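Putative nitrite reductase NADPH (Small subunit) oxidoreductase protein (Vibrio parahaemolyticus RIMD 2210633, PDB 3C0D) probably serves as the small, Rieske-like subunit of an NAD(P)H-dependent nitrite reductase, a family generally associated with [2Fe-2S] cluster binding and nitrate assimilation. Local coordinates at residues 8-20 with 30-42. Sequence-based numbering, arbitrary orientation.
Sequences KLCQLDDLMPFIG and VALFYIPDSGVYA
The connection that leaves strand 6-11 of the Rieske-like beta fold crosses the hairpin of strands 28-35 and 39-47, and a type II turn from M16 to I19 docks it there: F18 N donates to Y34 O over 2.9 Å, nearly straight at 172°. L12 packs on one face of the Y34 ring; the backbone N of P36, in the same segment as the tyrosine, lies over the rim of the other. With CG anti to the backbone N (chi1 167°), the ring is carried across L12, the two side chains at about a right angle, and L12 CD1 sits 3.9 Å from the ring centroid and 17° off the normal, a CH-pi contact. P17 runs alongside the same ring, pointing the same way. Deeper, L15 lies on the hairpin face formed by L32, Y34 and V40: its CD1 is 3.7 Å from both Y34 CB and V40 CG1, meeting the valine tip to tip, while CD2 turns to L32 CB at 3.9 Å. This buried leucine also touches A21 of strand 21-25, which pairs with 28-35 in the antiparallel sheet, and V40 reaches V100 on strand 95-100. L32 CD1 extends the apolar layer to L9 CD2 and C10 SG, at a classic bulge where both residues face V105. Within the turn, the CB of F18 points away from the hairpin, yet its ring comes back to the hairpin end: P36 CD makes a CH-pi contact over one face of the F18 ring, 4.0 Å from the ring centroid, and I35 CD1 approaches F18 CD1 at 3.6 Å. The G20 backbone packs against the F33 ring, G20 N lying 3.3 Å from F33 CE1, and G20 CA makes a CA-H...O contact of 3.2 Å with L32 O.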
loop_
_atom_site.group_PDB
_atom_site.type_symbol
_atom_site.label_atom_id
_atom_site.label_comp_id
_atom_site.label_asym_id
_atom_site.label_seq_id
_atom_site.Cartn_x
_atom_site.Cartn_y
_atom_site.Cartn_z
ATOM N N LYS A 8 -14.154 -1.300 -8.629
ATOM C CA LYS A 8 -14.435 -0.523 -7.428
ATOM C C LYS A 8 -13.840 -1.239 -6.223
ATOM O O LYS A 8 -14.079 -2.430 -6.024
ATOM C CB LYS A 8 -15.948 -0.350 -7.238
ATOM C CG LYS A 8 -16.618 0.539 -8.294
ATOM C CD LYS A 8 -18.115 0.676 -8.062
ATOM C CE LYS A 8 -18.737 1.591 -9.109
ATOM N NZ LYS A 8 -20.222 1.655 -9.027
ATOM N N LEU A 9 -13.061 -0.507 -5.430
ATOM C CA LEU A 9 -12.394 -1.044 -4.239
ATOM C C LEU A 9 -13.008 -0.457 -2.957
ATOM O O LEU A 9 -13.504 -1.186 -2.090
ATOM C CB LEU A 9 -10.912 -0.700 -4.321
ATOM C CG LEU A 9 -9.925 -1.564 -3.552
ATOM C CD1 LEU A 9 -10.161 -3.023 -3.871
ATOM C CD2 LEU A 9 -8.517 -1.158 -3.944
ATOM N N CYS A 10 -12.950 0.868 -2.838
ATOM C CA CYS A 10 -13.532 1.582 -1.698
ATOM C C CYS A 10 -13.683 3.070 -1.995
ATOM O O CYS A 10 -13.248 3.556 -3.036
ATOM C CB CYS A 10 -12.679 1.407 -0.444
ATOM S SG CYS A 10 -11.172 2.402 -0.374
ATOM N N GLN A 11 -14.318 3.780 -1.067
ATOM C CA GLN A 11 -14.545 5.223 -1.173
ATOM C C GLN A 11 -13.339 5.928 -0.573
ATOM O O GLN A 11 -12.837 5.501 0.462
ATOM C CB GLN A 11 -15.777 5.625 -0.369
ATOM C CG GLN A 11 -17.089 5.232 -0.987
ATOM C CD GLN A 11 -17.294 5.887 -2.327
ATOM O OE1 GLN A 11 -16.954 5.320 -3.371
ATOM N NE2 GLN A 11 -17.839 7.100 -2.309
ATOM N N LEU A 12 -12.880 7.006 -1.197
ATOM C CA LEU A 12 -11.730 7.719 -0.663
ATOM C C LEU A 12 -11.885 8.097 0.819
ATOM O O LEU A 12 -10.922 8.008 1.579
ATOM C CB LEU A 12 -11.434 8.985 -1.463
ATOM C CG LEU A 12 -10.159 9.648 -0.932
ATOM C CD1 LEU A 12 -8.952 9.201 -1.769
ATOM C CD2 LEU A 12 -10.308 11.155 -0.948
ATOM N N ASP A 13 -13.073 8.521 1.248
ATOM C CA ASP A 13 -13.215 8.885 2.651
ATOM C C ASP A 13 -13.314 7.692 3.608
ATOM O O ASP A 13 -13.697 7.843 4.776
ATOM C CB ASP A 13 -14.371 9.872 2.872
ATOM C CG ASP A 13 -15.635 9.479 2.157
ATOM O OD1 ASP A 13 -15.554 9.060 0.982
ATOM O OD2 ASP A 13 -16.713 9.621 2.772
ATOM N N ASP A 14 -12.952 6.512 3.102
ATOM C CA ASP A 14 -12.898 5.302 3.907
ATOM C C ASP A 14 -11.427 5.245 4.338
ATOM O O ASP A 14 -11.041 4.510 5.259
ATOM C CB ASP A 14 -13.223 4.059 3.073
ATOM C CG ASP A 14 -14.711 3.752 3.020
ATOM O OD1 ASP A 14 -15.395 3.886 4.059
ATOM O OD2 ASP A 14 -15.193 3.354 1.938
ATOM N N LEU A 15 -10.620 6.048 3.648
ATOM C CA LEU A 15 -9.187 6.129 3.891
ATOM C C LEU A 15 -8.739 7.395 4.622
ATOM O O LEU A 15 -8.919 8.508 4.118
ATOM C CB LEU A 15 -8.417 6.072 2.568
ATOM C CG LEU A 15 -8.598 4.911 1.595
ATOM C CD1 LEU A 15 -7.665 5.143 0.418
ATOM C CD2 LEU A 15 -8.286 3.586 2.271
HETATM N N MSE A 16 -8.138 7.217 5.797
HETATM C CA MSE A 16 -7.618 8.330 6.568
HETATM C C MSE A 16 -6.251 8.659 5.977
HETATM O O MSE A 16 -5.515 7.762 5.565
HETATM C CB MSE A 16 -7.450 7.947 8.033
HETATM C CG MSE A 16 -8.721 8.005 8.856
HETATM SE SE MSE A 16 -8.348 7.642 10.744
HETATM C CE MSE A 16 -8.135 9.475 11.381
ATOM N N PRO A 17 -5.892 9.952 5.922
ATOM C CA PRO A 17 -4.601 10.365 5.371
ATOM C C PRO A 17 -3.400 9.754 6.071
ATOM O O PRO A 17 -3.274 9.834 7.287
ATOM C CB PRO A 17 -4.649 11.875 5.508
ATOM C CG PRO A 17 -6.099 12.166 5.309
ATOM C CD PRO A 17 -6.718 11.134 6.213
ATOM N N PHE A 18 -2.533 9.123 5.286
ATOM C CA PHE A 18 -1.319 8.510 5.808
ATOM C C PHE A 18 -1.535 7.311 6.727
ATOM O O PHE A 18 -0.589 6.853 7.363
ATOM C CB PHE A 18 -0.489 9.567 6.558
ATOM C CG PHE A 18 -0.121 10.755 5.716
ATOM C CD1 PHE A 18 0.739 10.607 4.621
ATOM C CD2 PHE A 18 -0.611 12.021 6.018
ATOM C CE1 PHE A 18 1.113 11.702 3.838
ATOM C CE2 PHE A 18 -0.245 13.133 5.242
ATOM C CZ PHE A 18 0.620 12.965 4.153
ATOM N N ILE A 19 -2.759 6.806 6.792
ATOM C CA ILE A 19 -3.063 5.680 7.656
ATOM C C ILE A 19 -3.597 4.461 6.900
ATOM O O ILE A 19 -4.660 4.507 6.287
ATOM C CB ILE A 19 -4.047 6.125 8.746
ATOM C CG1 ILE A 19 -3.352 7.170 9.628
ATOM C CG2 ILE A 19 -4.503 4.930 9.579
ATOM C CD1 ILE A 19 -4.232 7.772 10.708
ATOM N N GLY A 20 -2.844 3.365 6.976
ATOM C CA GLY A 20 -3.200 2.142 6.278
ATOM C C GLY A 20 -4.550 1.517 6.569
ATOM O O GLY A 20 -4.930 1.369 7.725
ATOM N N VAL A 30 -4.223 -6.729 1.141
ATOM C CA VAL A 30 -3.647 -5.478 0.656
ATOM C C VAL A 30 -3.791 -4.326 1.653
ATOM O O VAL A 30 -4.772 -4.240 2.395
ATOM C CB VAL A 30 -4.304 -5.066 -0.679
ATOM C CG1 VAL A 30 -3.628 -3.838 -1.242
ATOM C CG2 VAL A 30 -4.235 -6.215 -1.658
ATOM N N ALA A 31 -2.801 -3.443 1.662
ATOM C CA ALA A 31 -2.814 -2.287 2.546
ATOM C C ALA A 31 -2.917 -1.030 1.691
ATOM O O ALA A 31 -2.076 -0.806 0.831
ATOM C CB ALA A 31 -1.535 -2.250 3.397
ATOM N N LEU A 32 -3.956 -0.227 1.907
ATOM C CA LEU A 32 -4.125 1.000 1.145
ATOM C C LEU A 32 -3.597 2.183 1.941
ATOM O O LEU A 32 -3.833 2.284 3.145
ATOM C CB LEU A 32 -5.592 1.241 0.801
ATOM C CG LEU A 32 -6.251 0.192 -0.085
ATOM C CD1 LEU A 32 -7.518 0.769 -0.673
ATOM C CD2 LEU A 32 -5.294 -0.239 -1.194
ATOM N N PHE A 33 -2.883 3.075 1.265
ATOM C CA PHE A 33 -2.312 4.238 1.923
ATOM C C PHE A 33 -2.616 5.476 1.095
ATOM O O PHE A 33 -2.055 5.665 0.011
ATOM C CB PHE A 33 -0.797 4.083 2.060
ATOM C CG PHE A 33 -0.373 3.171 3.170
ATOM C CD1 PHE A 33 -0.403 3.607 4.498
ATOM C CD2 PHE A 33 0.137 1.897 2.890
ATOM C CE1 PHE A 33 0.080 2.786 5.546
ATOM C CE2 PHE A 33 0.626 1.060 3.924
ATOM C CZ PHE A 33 0.596 1.514 5.250
ATOM N N TYR A 34 -3.501 6.321 1.612
ATOM C CA TYR A 34 -3.876 7.546 0.915
ATOM C C TYR A 34 -2.927 8.700 1.249
ATOM O O TYR A 34 -2.858 9.134 2.394
ATOM C CB TYR A 34 -5.319 7.917 1.281
ATOM C CG TYR A 34 -5.737 9.312 0.888
ATOM C CD1 TYR A 34 -5.475 9.807 -0.388
ATOM C CD2 TYR A 34 -6.441 10.121 1.777
ATOM C CE1 TYR A 34 -5.909 11.086 -0.778
ATOM C CE2 TYR A 34 -6.889 11.399 1.396
ATOM C CZ TYR A 34 -6.622 11.873 0.114
ATOM O OH TYR A 34 -7.108 13.099 -0.294
ATOM N N ILE A 35 -2.195 9.179 0.247
ATOM C CA ILE A 35 -1.269 10.297 0.432
ATOM C C ILE A 35 -1.868 11.495 -0.297
ATOM O O ILE A 35 -1.859 11.533 -1.527
ATOM C CB ILE A 35 0.121 10.020 -0.197
ATOM C CG1 ILE A 35 0.630 8.637 0.215
ATOM C CG2 ILE A 35 1.104 11.068 0.255
ATOM C CD1 ILE A 35 0.813 8.476 1.721
ATOM N N PRO A 36 -2.388 12.495 0.448
ATOM C CA PRO A 36 -2.999 13.697 -0.146
ATOM C C PRO A 36 -2.321 14.240 -1.412
ATOM O O PRO A 36 -2.965 14.377 -2.458
ATOM C CB PRO A 36 -2.965 14.700 0.998
ATOM C CG PRO A 36 -3.179 13.829 2.194
ATOM C CD PRO A 36 -2.281 12.639 1.914
ATOM N N ASP A 37 -1.028 14.527 -1.331
ATOM C CA ASP A 37 -0.318 15.070 -2.489
ATOM C C ASP A 37 -0.115 14.067 -3.647
ATOM O O ASP A 37 -0.042 14.466 -4.811
ATOM C CB ASP A 37 1.055 15.625 -2.062
ATOM C CG ASP A 37 1.115 16.007 -0.579
ATOM O OD1 ASP A 37 1.036 15.092 0.284
ATOM O OD2 ASP A 37 1.242 17.218 -0.277
ATOM N N SER A 38 -0.051 12.774 -3.319
ATOM C CA SER A 38 0.210 11.713 -4.296
ATOM C C SER A 38 -0.938 10.854 -4.824
ATOM O O SER A 38 -0.904 10.409 -5.963
ATOM C CB SER A 38 1.266 10.759 -3.732
ATOM O OG SER A 38 2.488 11.416 -3.482
ATOM N N GLY A 39 -1.937 10.587 -3.997
ATOM C CA GLY A 39 -3.033 9.744 -4.440
ATOM C C GLY A 39 -3.114 8.545 -3.506
ATOM O O GLY A 39 -2.939 8.700 -2.290
ATOM N N VAL A 40 -3.362 7.353 -4.045
ATOM C CA VAL A 40 -3.460 6.168 -3.196
ATOM C C VAL A 40 -2.513 5.033 -3.611
ATOM O O VAL A 40 -2.467 4.637 -4.781
ATOM C CB VAL A 40 -4.915 5.649 -3.170
ATOM C CG1 VAL A 40 -5.068 4.558 -2.149
ATOM C CG2 VAL A 40 -5.863 6.784 -2.840
ATOM N N TYR A 41 -1.742 4.526 -2.650
ATOM C CA TYR A 41 -0.809 3.423 -2.908
ATOM C C TYR A 41 -1.230 2.125 -2.194
ATOM O O TYR A 41 -1.670 2.147 -1.046
ATOM C CB TYR A 41 0.602 3.814 -2.482
ATOM C CG TYR A 41 1.155 4.961 -3.280
ATOM C CD1 TYR A 41 0.777 6.265 -3.006
ATOM C CD2 TYR A 41 2.030 4.737 -4.344
ATOM C CE1 TYR A 41 1.254 7.338 -3.778
ATOM C CE2 TYR A 41 2.516 5.793 -5.127
ATOM C CZ TYR A 41 2.123 7.096 -4.840
ATOM O OH TYR A 41 2.586 8.152 -5.624
ATOM N N ALA A 42 -1.087 0.998 -2.884
ATOM C CA ALA A 42 -1.457 -0.302 -2.339
ATOM C C ALA A 42 -0.232 -1.184 -2.250
ATOM O O ALA A 42 0.550 -1.234 -3.192
ATOM C CB ALA A 42 -2.476 -0.957 -3.240
#